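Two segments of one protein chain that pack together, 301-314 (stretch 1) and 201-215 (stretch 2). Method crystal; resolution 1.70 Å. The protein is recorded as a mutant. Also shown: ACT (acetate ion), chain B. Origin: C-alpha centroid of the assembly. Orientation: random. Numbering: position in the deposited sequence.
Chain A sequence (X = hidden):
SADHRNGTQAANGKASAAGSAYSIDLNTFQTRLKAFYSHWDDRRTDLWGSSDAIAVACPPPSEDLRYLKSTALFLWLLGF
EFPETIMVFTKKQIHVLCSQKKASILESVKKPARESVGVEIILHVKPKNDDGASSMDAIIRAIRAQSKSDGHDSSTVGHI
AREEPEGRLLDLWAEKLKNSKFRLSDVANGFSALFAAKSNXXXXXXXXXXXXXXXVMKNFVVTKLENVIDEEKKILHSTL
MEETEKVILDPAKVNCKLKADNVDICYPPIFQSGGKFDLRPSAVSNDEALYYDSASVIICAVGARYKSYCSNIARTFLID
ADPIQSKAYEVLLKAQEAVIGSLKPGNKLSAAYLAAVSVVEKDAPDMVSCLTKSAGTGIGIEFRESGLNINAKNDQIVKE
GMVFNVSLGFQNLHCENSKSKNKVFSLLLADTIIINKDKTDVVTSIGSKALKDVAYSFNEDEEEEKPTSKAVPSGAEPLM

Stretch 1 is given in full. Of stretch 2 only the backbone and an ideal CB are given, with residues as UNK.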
# COMPACT_ATOMS: atom_id res chain seq x y z
N ALA A 301 10.58 -8.22 -6.51
CA ALA A 301 9.53 -7.78 -5.58
C ALA A 301 8.18 -8.09 -6.21
O ALA A 301 7.94 -7.75 -7.36
CB ALA A 301 9.65 -6.29 -5.29
N VAL A 302 7.32 -8.75 -5.45
CA VAL A 302 5.99 -9.08 -5.96
C VAL A 302 4.94 -8.88 -4.88
O VAL A 302 5.21 -9.09 -3.70
CB VAL A 302 5.96 -10.53 -6.52
CG1 VAL A 302 6.39 -11.52 -5.47
CG2 VAL A 302 4.60 -10.89 -7.03
N GLY A 303 3.76 -8.44 -5.27
CA GLY A 303 2.70 -8.33 -4.29
C GLY A 303 1.35 -8.67 -4.88
O GLY A 303 0.99 -8.16 -5.95
N ALA A 304 0.61 -9.53 -4.19
CA ALA A 304 -0.75 -9.88 -4.57
C ALA A 304 -1.74 -9.15 -3.68
O ALA A 304 -1.43 -8.79 -2.53
CB ALA A 304 -0.98 -11.38 -4.47
N ARG A 305 -2.93 -8.93 -4.22
CA ARG A 305 -3.98 -8.21 -3.52
C ARG A 305 -5.18 -9.14 -3.40
O ARG A 305 -5.52 -9.85 -4.35
CB ARG A 305 -4.35 -6.96 -4.33
CG ARG A 305 -4.95 -5.82 -3.51
CD ARG A 305 -5.22 -4.61 -4.41
NE ARG A 305 -5.79 -3.48 -3.66
CZ ARG A 305 -6.25 -2.37 -4.22
NH1 ARG A 305 -6.21 -2.22 -5.54
NH2 ARG A 305 -6.74 -1.40 -3.46
N TYR A 306 -5.82 -9.16 -2.24
CA TYR A 306 -6.95 -10.04 -2.04
C TYR A 306 -8.12 -9.28 -1.44
O TYR A 306 -8.00 -8.70 -0.37
CB TYR A 306 -6.58 -11.23 -1.14
CG TYR A 306 -7.68 -12.26 -1.02
CD1 TYR A 306 -7.96 -13.14 -2.07
CD2 TYR A 306 -8.45 -12.36 0.13
CE1 TYR A 306 -8.96 -14.09 -1.96
CE2 TYR A 306 -9.45 -13.31 0.25
CZ TYR A 306 -9.70 -14.17 -0.80
OH TYR A 306 -10.71 -15.11 -0.69
N LYS A 307 -9.26 -9.29 -2.14
CA LYS A 307 -10.42 -8.49 -1.75
C LYS A 307 -10.02 -7.05 -1.43
O LYS A 307 -10.51 -6.45 -0.47
CB LYS A 307 -11.19 -9.14 -0.60
CG LYS A 307 -11.81 -10.49 -0.97
CD LYS A 307 -12.51 -11.15 0.21
CE LYS A 307 -13.72 -10.35 0.66
NZ LYS A 307 -14.76 -10.28 -0.40
N SER A 308 -9.13 -6.51 -2.27
CA SER A 308 -8.59 -5.14 -2.17
C SER A 308 -7.49 -4.93 -1.15
O SER A 308 -6.95 -3.83 -1.07
CB SER A 308 -9.69 -4.08 -2.00
OG SER A 308 -10.58 -4.11 -3.09
N TYR A 309 -7.14 -5.97 -0.38
CA TYR A 309 -6.09 -5.84 0.64
C TYR A 309 -4.74 -6.29 0.10
O TYR A 309 -4.61 -7.41 -0.40
CB TYR A 309 -6.46 -6.61 1.93
CG TYR A 309 -7.54 -5.87 2.66
CD1 TYR A 309 -8.88 -6.03 2.30
CD2 TYR A 309 -7.22 -4.93 3.64
CE1 TYR A 309 -9.88 -5.31 2.92
CE2 TYR A 309 -8.23 -4.20 4.28
CZ TYR A 309 -9.54 -4.39 3.91
OH TYR A 309 -10.54 -3.67 4.53
N CYS A 310 -3.76 -5.40 0.22
CA CYS A 310 -2.45 -5.60 -0.39
C CYS A 310 -1.51 -6.40 0.51
O CYS A 310 -1.71 -6.50 1.72
CB CYS A 310 -1.78 -4.25 -0.70
SG CYS A 310 -2.66 -3.23 -1.89
N SER A 311 -0.46 -6.93 -0.11
CA SER A 311 0.62 -7.61 0.60
C SER A 311 1.86 -7.41 -0.24
O SER A 311 1.77 -6.98 -1.39
CB SER A 311 0.32 -9.10 0.78
OG SER A 311 0.23 -9.76 -0.48
N ASN A 312 3.02 -7.74 0.31
CA ASN A 312 4.24 -7.52 -0.43
C ASN A 312 5.34 -8.47 0.02
O ASN A 312 5.40 -8.84 1.19
CB ASN A 312 4.75 -6.10 -0.22
CG ASN A 312 5.85 -5.75 -1.19
OD1 ASN A 312 5.68 -5.89 -2.40
ND2 ASN A 312 7.00 -5.33 -0.67
N ILE A 313 6.21 -8.85 -0.91
CA ILE A 313 7.43 -9.56 -0.54
C ILE A 313 8.51 -9.14 -1.50
O ILE A 313 8.22 -8.73 -2.62
CB ILE A 313 7.22 -11.10 -0.59
CG1 ILE A 313 8.31 -11.84 0.21
CG2 ILE A 313 7.22 -11.61 -2.03
CD1 ILE A 313 8.16 -13.37 0.11
N ALA A 314 9.76 -9.17 -1.06
CA ALA A 314 10.87 -8.89 -1.96
C ALA A 314 12.04 -9.73 -1.48
O ALA A 314 12.26 -9.86 -0.28
CB ALA A 314 11.26 -7.41 -1.94
N UNK A 201 -11.23 -9.39 10.33
CA UNK A 201 -11.60 -9.74 8.96
C UNK A 201 -10.56 -9.22 7.98
O UNK A 201 -10.12 -9.94 7.09
CB UNK A 201 -12.98 -9.18 8.61
N UNK A 202 -10.14 -7.98 8.19
CA UNK A 202 -9.17 -7.35 7.29
C UNK A 202 -7.83 -8.06 7.38
O UNK A 202 -7.16 -8.26 6.36
CB UNK A 202 -9.01 -5.87 7.62
N UNK A 203 -7.44 -8.44 8.59
CA UNK A 203 -6.19 -9.16 8.77
C UNK A 203 -6.23 -10.50 8.05
O UNK A 203 -5.23 -10.94 7.47
CB UNK A 203 -5.90 -9.37 10.26
N UNK A 204 -7.39 -11.13 8.03
CA UNK A 204 -7.53 -12.39 7.31
C UNK A 204 -7.29 -12.19 5.81
O UNK A 204 -6.57 -12.97 5.19
CB UNK A 204 -8.92 -12.99 7.55
N UNK A 205 -7.88 -11.15 5.23
CA UNK A 205 -7.68 -10.87 3.80
C UNK A 205 -6.21 -10.57 3.48
O UNK A 205 -5.71 -11.02 2.45
CB UNK A 205 -8.55 -9.69 3.37
N UNK A 206 -5.53 -9.84 4.35
CA UNK A 206 -4.11 -9.56 4.16
C UNK A 206 -3.29 -10.86 4.24
O UNK A 206 -2.36 -11.07 3.45
CB UNK A 206 -3.62 -8.55 5.20
N UNK A 207 -3.61 -11.73 5.19
CA UNK A 207 -2.92 -13.01 5.28
C UNK A 207 -3.16 -13.86 4.04
O UNK A 207 -2.23 -14.52 3.56
CB UNK A 207 -3.37 -13.77 6.53
N UNK A 208 -4.39 -13.87 3.54
CA UNK A 208 -4.70 -14.60 2.30
C UNK A 208 -3.84 -14.04 1.16
O UNK A 208 -3.23 -14.80 0.42
CB UNK A 208 -6.19 -14.49 1.96
N UNK A 209 -3.80 -12.72 1.04
CA UNK A 209 -3.01 -12.05 0.02
C UNK A 209 -1.54 -12.41 0.17
O UNK A 209 -0.88 -12.78 -0.80
CB UNK A 209 -3.20 -10.53 0.10
N UNK A 210 -1.03 -12.31 1.40
CA UNK A 210 0.37 -12.61 1.68
C UNK A 210 0.74 -14.07 1.43
O UNK A 210 1.86 -14.36 1.02
CB UNK A 210 0.69 -12.25 3.13
N UNK A 211 -0.19 -14.98 1.73
CA UNK A 211 0.04 -16.39 1.43
C UNK A 211 0.26 -16.61 -0.07
O UNK A 211 1.19 -17.31 -0.47
CB UNK A 211 -1.14 -17.23 1.92
N UNK A 212 -0.59 -15.99 -0.89
CA UNK A 212 -0.44 -16.08 -2.34
C UNK A 212 0.87 -15.44 -2.78
O UNK A 212 1.61 -16.02 -3.58
CB UNK A 212 -1.62 -15.41 -3.05
N UNK A 213 1.14 -14.25 -2.26
CA UNK A 213 2.38 -13.53 -2.57
C UNK A 213 3.60 -14.41 -2.30
O UNK A 213 4.50 -14.54 -3.14
CB UNK A 213 2.47 -12.24 -1.75
N UNK A 214 3.63 -15.00 -1.11
CA UNK A 214 4.74 -15.87 -0.74
C UNK A 214 4.80 -17.13 -1.59
O UNK A 214 5.89 -17.58 -1.96
CB UNK A 214 4.63 -16.25 0.74
N UNK A 215 3.63 -17.69 -1.89
CA UNK A 215 3.55 -18.90 -2.69
C UNK A 215 4.08 -18.65 -4.10
O UNK A 215 4.76 -19.51 -4.68
CB UNK A 215 2.11 -19.41 -2.74
C ACT B . -6.91 2.12 -4.33
O ACT B . -6.73 3.10 -5.07
OXT ACT B . -7.11 1.02 -4.90
CH3 ACT B . -6.90 2.25 -2.83

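Stretch 2 is helical throughout and runs across the hairpin of stretch 1, its axis at 149° to strand 304-306.

Position 201 has nothing of stretch 1 within reach of its CB. A polar residue would suit. It is E201.

At 202 the CB points sideways, 3.8 Å from CE2 of Y309. The Y309 hydroxyl lies beyond, so an acceptor of medium length is favoured: Glu or Gln, perhaps Asp. The residue is E202. Y309 OH donates to E202 OE2 at 2.5 Å, a short bond.

Positions 203 and 204 meet nothing here; 203 points away and 204 sideways. Stretch 1 sets no preference. They are I203 and T204.

Position 205 points toward the turn. Its CB is 3.8 Å from Y309 CD1 and 4.8 Å from K307 CB, and the aliphatic chain of K307 offers a surface. A broad flat side chain fits, though a long aliphatic one could also cover it. The residue is Y205. K307 lies over one face of its ring, with K307 CE 3.4 Å from Y205 CZ. Y309 CD1 sits at the ring edge, and Y205 OH donates to E201 OE2 at 2.7 Å.

At 206 the CB points sideways, 4.7 Å from Y309 CB. An apolar residue of moderate size, such as Val, Ile or Leu, would suit. It is I206, with CG1 3.7 Å from Y309 CB.

Position 207 points away and is unconstrained by stretch 1. It is K207.

Position 208 brings its CB 3.6 Å from Y306 CD2, over the ring face. Any residue with a CB methylene could make this contact. It is R208. Its CB makes a CH-pi contact with Y306, while the end of the chain leads away.

Position 209 is the tightest. Its CB is 3.5 Å from Y309 O and 3.6 Å from both S311 OG and A304 O. Only a small residue looks comfortable: Ala, or Gly with less contact. It is A209, whose CB also meets Y306 CB at 3.7 Å.

At 210 the CB points sideways, 3.9 Å from S311 CB. Small residues fit easily. It is A210.

Position 211 points away, leaving the choice open. It is Y211.

Position 212 points toward A304, its CB 4.3 Å from A304 CB. A branched apolar residue would suit. It is L212, with CD2 3.7 Å from A304 CB.

Position 213 faces a polar site. Its CB is 3.6 Å from S311 OG and 4.1 Å from A304 N. Ser or Thr would suit; V302 and I313 favour an added methyl. It is T213. A304 N donates to T213 OG1 at 2.8 Å, and T213 OG1 lies 2.6 Å from S311 OG. T213 CG2 packs 3.4 Å from I313 CG2.

At 214 an ideal CB would point sideways, 4.6 Å from I313 CD1, its nearest neighbour in stretch 1. A small residue would do, but this distance does not demand one. It is G214, its CA 4.3 Å from that same I313 CD1.

Position 215 is out of reach. It is S215.

Stretch 2, residues 201-215: EEITYIKRAAYLTGS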
# COMPACT_ATOMS: atom_id res chain seq x y z
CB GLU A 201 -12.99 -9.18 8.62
CG GLU A 201 -13.40 -9.38 7.17
CD GLU A 201 -14.76 -8.79 6.86
OE1 GLU A 201 -15.37 -8.21 7.78
OE2 GLU A 201 -15.23 -8.93 5.72
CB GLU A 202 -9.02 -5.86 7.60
CG GLU A 202 -10.29 -5.03 7.41
CD GLU A 202 -10.06 -3.58 7.74
OE1 GLU A 202 -9.88 -3.28 8.94
OE2 GLU A 202 -10.02 -2.73 6.82
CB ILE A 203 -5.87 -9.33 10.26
CG1 ILE A 203 -5.39 -8.00 10.84
CG2 ILE A 203 -4.81 -10.41 10.49
CD1 ILE A 203 -5.42 -7.95 12.36
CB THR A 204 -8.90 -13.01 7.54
OG1 THR A 204 -8.96 -13.47 8.90
CG2 THR A 204 -9.14 -14.20 6.60
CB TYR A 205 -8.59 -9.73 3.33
CG TYR A 205 -10.07 -10.03 3.55
CD1 TYR A 205 -10.53 -11.34 3.65
CD2 TYR A 205 -10.99 -9.00 3.66
CE1 TYR A 205 -11.86 -11.62 3.85
CE2 TYR A 205 -12.35 -9.28 3.87
CZ TYR A 205 -12.77 -10.59 3.96
OH TYR A 205 -14.10 -10.89 4.18
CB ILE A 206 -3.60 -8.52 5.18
CG1 ILE A 206 -4.29 -7.17 4.92
CG2 ILE A 206 -2.06 -8.38 5.12
CD1 ILE A 206 -4.05 -6.11 6.00
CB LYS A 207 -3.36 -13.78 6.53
CG LYS A 207 -2.91 -13.16 7.83
CD LYS A 207 -3.47 -13.97 9.00
CE LYS A 207 -2.81 -13.61 10.32
NZ LYS A 207 -3.35 -14.46 11.43
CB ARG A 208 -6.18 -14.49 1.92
CG ARG A 208 -7.15 -15.05 2.98
CD ARG A 208 -7.16 -16.57 3.03
NE ARG A 208 -8.05 -17.07 4.09
CZ ARG A 208 -7.63 -17.53 5.26
NH1 ARG A 208 -6.33 -17.56 5.54
NH2 ARG A 208 -8.51 -17.95 6.18
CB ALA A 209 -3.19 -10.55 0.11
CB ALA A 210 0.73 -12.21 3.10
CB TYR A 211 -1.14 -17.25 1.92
CG TYR A 211 -0.85 -18.74 1.84
CD1 TYR A 211 -0.19 -19.39 2.88
CD2 TYR A 211 -1.23 -19.49 0.73
CE1 TYR A 211 0.08 -20.75 2.82
CE2 TYR A 211 -0.96 -20.85 0.66
CZ TYR A 211 -0.30 -21.47 1.71
OH TYR A 211 -0.03 -22.82 1.65
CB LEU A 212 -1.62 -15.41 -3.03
CG LEU A 212 -1.51 -15.26 -4.55
CD1 LEU A 212 -1.33 -16.62 -5.19
CD2 LEU A 212 -2.76 -14.59 -5.09
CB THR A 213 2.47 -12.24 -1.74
OG1 THR A 213 1.44 -11.34 -2.18
CG2 THR A 213 3.83 -11.57 -1.89
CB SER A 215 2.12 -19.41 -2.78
OG SER A 215 1.57 -19.62 -1.50
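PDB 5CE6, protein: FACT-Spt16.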